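Local coordinates for Pbp related beta-lactamase (Pyrococcus abyssi, PDB 2QMI), which is an octameric, self-compartmentalizing archaeal peptidase related to penicillin-binding proteins and serine beta-lactamases, and probably cleaves peptides with a nucleophilic serine, at residues 51-56 and 207-212. Residues are numbered along the deposited sequence; the frame is centred on the assembly and turned at random.
Sequences PETIYG and DKDVAM
I54 and V210 form a single beta bridge, a compact example of how a loop is fastened to a chain entering a strand by one bridged pair. Two backbone bonds make it: I54 N donates to D209 O at 3.0 Å, and A211 N donates to I54 O at 3.0 Å, the second almost straight at 177°. T53 CA adds a C-H...O contact to D209 O, so this carbonyl receives two neighbouring groups.

The side chain of D209 leaves its CB with CG anti to the backbone N (chi1 -167°), which carries CG across to T53, 3.4 Å from its CA. OD1 is modelled doubtfully close to T53 CB; its ionic partner is R41. OD2 comes 3.8 Å from E52 CB and is hydrogen-bonded to the hydroxyl of T50, which also meets E52 OE1 and takes the N-H of T53. The carboxylates of E52 and D209 lie 4.5 Å apart (OE1 to OD2), with T50 bonded to both; R41, paired with D209, probably eases the repulsion.

Beside the bridge, D207 OD1 accepts from D209 N at 2.7 Å, closing an Asx turn, and is salt-bridged to R196, while D207 OD2, hydrogen-bonded to Y198, touches I54 CD1. Beyond it, A211 CB sits 4.0 Å above one face of the Y55 ring, offset toward the rim.

Y55 continues into strand 55-56, paired with S239 of strand 238-239; the opposing segment runs from helix 201-204 into strand 213-216, and helix 241-252 packs L242 against P51 and E52.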
ATOM      1  N   PRO A  51     -43.439  18.883   3.172  1.00 20.31           N
ATOM      2  CA  PRO A  51     -43.570  20.201   3.797  1.00 20.83           C
ATOM      3  C   PRO A  51     -43.514  20.099   5.321  1.00 20.74           C
ATOM      4  O   PRO A  51     -43.046  21.013   5.997  1.00 20.16           O
ATOM      5  CB  PRO A  51     -44.938  20.674   3.309  1.00 20.25           C
ATOM      6  CG  PRO A  51     -45.054  20.041   1.981  1.00 20.25           C
ATOM      7  CD  PRO A  51     -44.538  18.648   2.220  1.00 19.36           C
ATOM      8  N   GLU A  52     -43.991  18.967   5.837  1.00 21.12           N
ATOM      9  CA  GLU A  52     -44.050  18.695   7.272  1.00 22.95           C
ATOM     10  C   GLU A  52     -42.740  18.221   7.927  1.00 22.41           C
ATOM     11  O   GLU A  52     -42.497  18.516   9.093  1.00 21.37           O
ATOM     12  CB  GLU A  52     -45.134  17.638   7.565  1.00 26.09           C
ATOM     13  CG  GLU A  52     -46.578  17.964   7.128  1.00 32.50           C
ATOM     14  CD  GLU A  52     -46.795  17.897   5.611  1.00 36.03           C
ATOM     15  OE1 GLU A  52     -45.919  17.350   4.896  1.00 37.90           O
ATOM     16  OE2 GLU A  52     -47.850  18.385   5.135  1.00 37.15           O
ATOM     17  N   THR A  53     -41.910  17.478   7.196  1.00 22.17           N
ATOM     18  CA  THR A  53     -40.659  16.954   7.760  1.00 21.86           C
ATOM     19  C   THR A  53     -39.878  17.954   8.618  1.00 20.49           C
ATOM     20  O   THR A  53     -39.745  19.132   8.285  1.00 21.99           O
ATOM     21  CB  THR A  53     -39.732  16.362   6.648  1.00 21.68           C
ATOM     22  OG1 THR A  53     -38.478  15.952   7.222  1.00 25.11           O
ATOM     23  CG2 THR A  53     -39.466  17.374   5.582  1.00 25.16           C
ATOM     24  N   ILE A  54     -39.372  17.459   9.738  1.00 20.48           N
ATOM     25  CA  ILE A  54     -38.627  18.272  10.681  1.00 20.27           C
ATOM     26  C   ILE A  54     -37.107  18.164  10.528  1.00 20.89           C
ATOM     27  O   ILE A  54     -36.557  17.069  10.424  1.00 18.58           O
ATOM     28  CB  ILE A  54     -39.055  17.902  12.123  1.00 20.73           C
ATOM     29  CG1 ILE A  54     -40.410  18.555  12.416  1.00 22.93           C
ATOM     30  CG2 ILE A  54     -38.000  18.321  13.128  1.00 20.14           C
ATOM     31  CD1 ILE A  54     -41.030  18.144  13.724  1.00 25.94           C
ATOM     32  N   TYR A  55     -36.448  19.325  10.510  1.00 19.65           N
ATOM     33  CA  TYR A  55     -34.993  19.419  10.385  1.00 21.07           C
ATOM     34  C   TYR A  55     -34.479  20.330  11.488  1.00 21.50           C
ATOM     35  O   TYR A  55     -35.253  21.027  12.143  1.00 22.47           O
ATOM     36  CB  TYR A  55     -34.575  20.079   9.067  1.00 19.62           C
ATOM     37  CG  TYR A  55     -35.124  19.497   7.790  1.00 19.41           C
ATOM     38  CD1 TYR A  55     -34.285  18.844   6.885  1.00 18.83           C
ATOM     39  CD2 TYR A  55     -36.459  19.685   7.436  1.00 18.38           C
ATOM     40  CE1 TYR A  55     -34.763  18.401   5.651  1.00 19.79           C
ATOM     41  CE2 TYR A  55     -36.948  19.250   6.210  1.00 19.60           C
ATOM     42  CZ  TYR A  55     -36.101  18.608   5.319  1.00 20.14           C
ATOM     43  OH  TYR A  55     -36.593  18.173   4.108  1.00 18.94           O
ATOM     44  N   GLY A  56     -33.163  20.336  11.678  1.00 21.23           N
ATOM     45  CA  GLY A  56     -32.581  21.231  12.659  1.00 18.20           C
ATOM     46  C   GLY A  56     -32.476  22.555  11.916  1.00 19.54           C
ATOM     47  O   GLY A  56     -32.266  22.553  10.701  1.00 18.86           O
ATOM     48  N   ASP A 207     -42.341  12.213  17.017  1.00 31.85           N
ATOM     49  CA  ASP A 207     -42.851  12.737  15.749  1.00 31.43           C
ATOM     50  C   ASP A 207     -42.620  11.767  14.582  1.00 30.59           C
ATOM     51  O   ASP A 207     -41.530  11.217  14.414  1.00 30.08           O
ATOM     52  CB  ASP A 207     -42.212  14.092  15.444  1.00 32.13           C
ATOM     53  CG  ASP A 207     -42.890  14.801  14.283  1.00 33.64           C
ATOM     54  OD1 ASP A 207     -42.835  14.277  13.149  1.00 32.84           O
ATOM     55  OD2 ASP A 207     -43.486  15.879  14.505  1.00 34.57           O
ATOM     56  N   LYS A 208     -43.654  11.594  13.765  1.00 30.28           N
ATOM     57  CA  LYS A 208     -43.628  10.658  12.640  1.00 30.02           C
ATOM     58  C   LYS A 208     -43.038  11.138  11.316  1.00 28.30           C
ATOM     59  O   LYS A 208     -43.060  10.392  10.337  1.00 28.34           O
ATOM     60  CB  LYS A 208     -45.048  10.147  12.400  1.00 31.22           C
ATOM     61  CG  LYS A 208     -45.773   9.874  13.701  1.00 33.86           C
ATOM     62  CD  LYS A 208     -47.236   9.524  13.506  1.00 34.90           C
ATOM     63  CE  LYS A 208     -47.951   9.541  14.853  1.00 35.71           C
ATOM     64  NZ  LYS A 208     -47.394   8.560  15.845  1.00 35.35           N
ATOM     65  N   ASP A 209     -42.520  12.363  11.279  1.00 25.49           N
ATOM     66  CA  ASP A 209     -41.921  12.903  10.058  1.00 23.52           C
ATOM     67  C   ASP A 209     -40.707  13.772  10.414  1.00 23.09           C
ATOM     68  O   ASP A 209     -40.805  14.998  10.523  1.00 22.36           O
ATOM     69  CB  ASP A 209     -42.945  13.733   9.277  1.00 23.26           C
ATOM     70  CG  ASP A 209     -42.488  14.043   7.855  1.00 24.63           C
ATOM     71  OD1 ASP A 209     -41.262  14.062   7.614  1.00 24.09           O
ATOM     72  OD2 ASP A 209     -43.354  14.276   6.980  1.00 23.39           O
ATOM     73  N   VAL A 210     -39.563  13.118  10.589  1.00 21.64           N
ATOM     74  CA  VAL A 210     -38.319  13.786  10.953  1.00 21.36           C
ATOM     75  C   VAL A 210     -37.224  13.278  10.030  1.00 20.75           C
ATOM     76  O   VAL A 210     -37.158  12.083   9.735  1.00 20.72           O
ATOM     77  CB  VAL A 210     -37.925  13.464  12.426  1.00 23.04           C
ATOM     78  CG1 VAL A 210     -36.641  14.205  12.811  1.00 22.19           C
ATOM     79  CG2 VAL A 210     -39.068  13.851  13.365  1.00 23.29           C
ATOM     80  N   ALA A 211     -36.371  14.187   9.574  1.00 18.74           N
ATOM     81  CA  ALA A 211     -35.299  13.811   8.671  1.00 20.80           C
ATOM     82  C   ALA A 211     -34.004  13.487   9.397  1.00 19.98           C
ATOM     83  O   ALA A 211     -33.651  14.122  10.395  1.00 19.57           O
ATOM     84  CB  ALA A 211     -35.053  14.918   7.656  1.00 19.96           C
ATOM     85  N   MET A 212     -33.308  12.480   8.884  1.00 20.38           N
ATOM     86  CA  MET A 212     -32.025  12.068   9.431  1.00 19.88           C
ATOM     87  C   MET A 212     -30.999  13.046   8.853  1.00 19.66           C
ATOM     88  O   MET A 212     -31.147  13.501   7.722  1.00 18.93           O
ATOM     89  CB  MET A 212     -31.706  10.635   8.981  1.00 21.17           C
ATOM     90  CG  MET A 212     -30.272  10.174   9.250  1.00 19.64           C
ATOM     91  SD  MET A 212     -29.785  10.348  10.977  1.00 20.24           S
ATOM     92  CE  MET A 212     -30.722   9.002  11.735  1.00 17.07           C
TER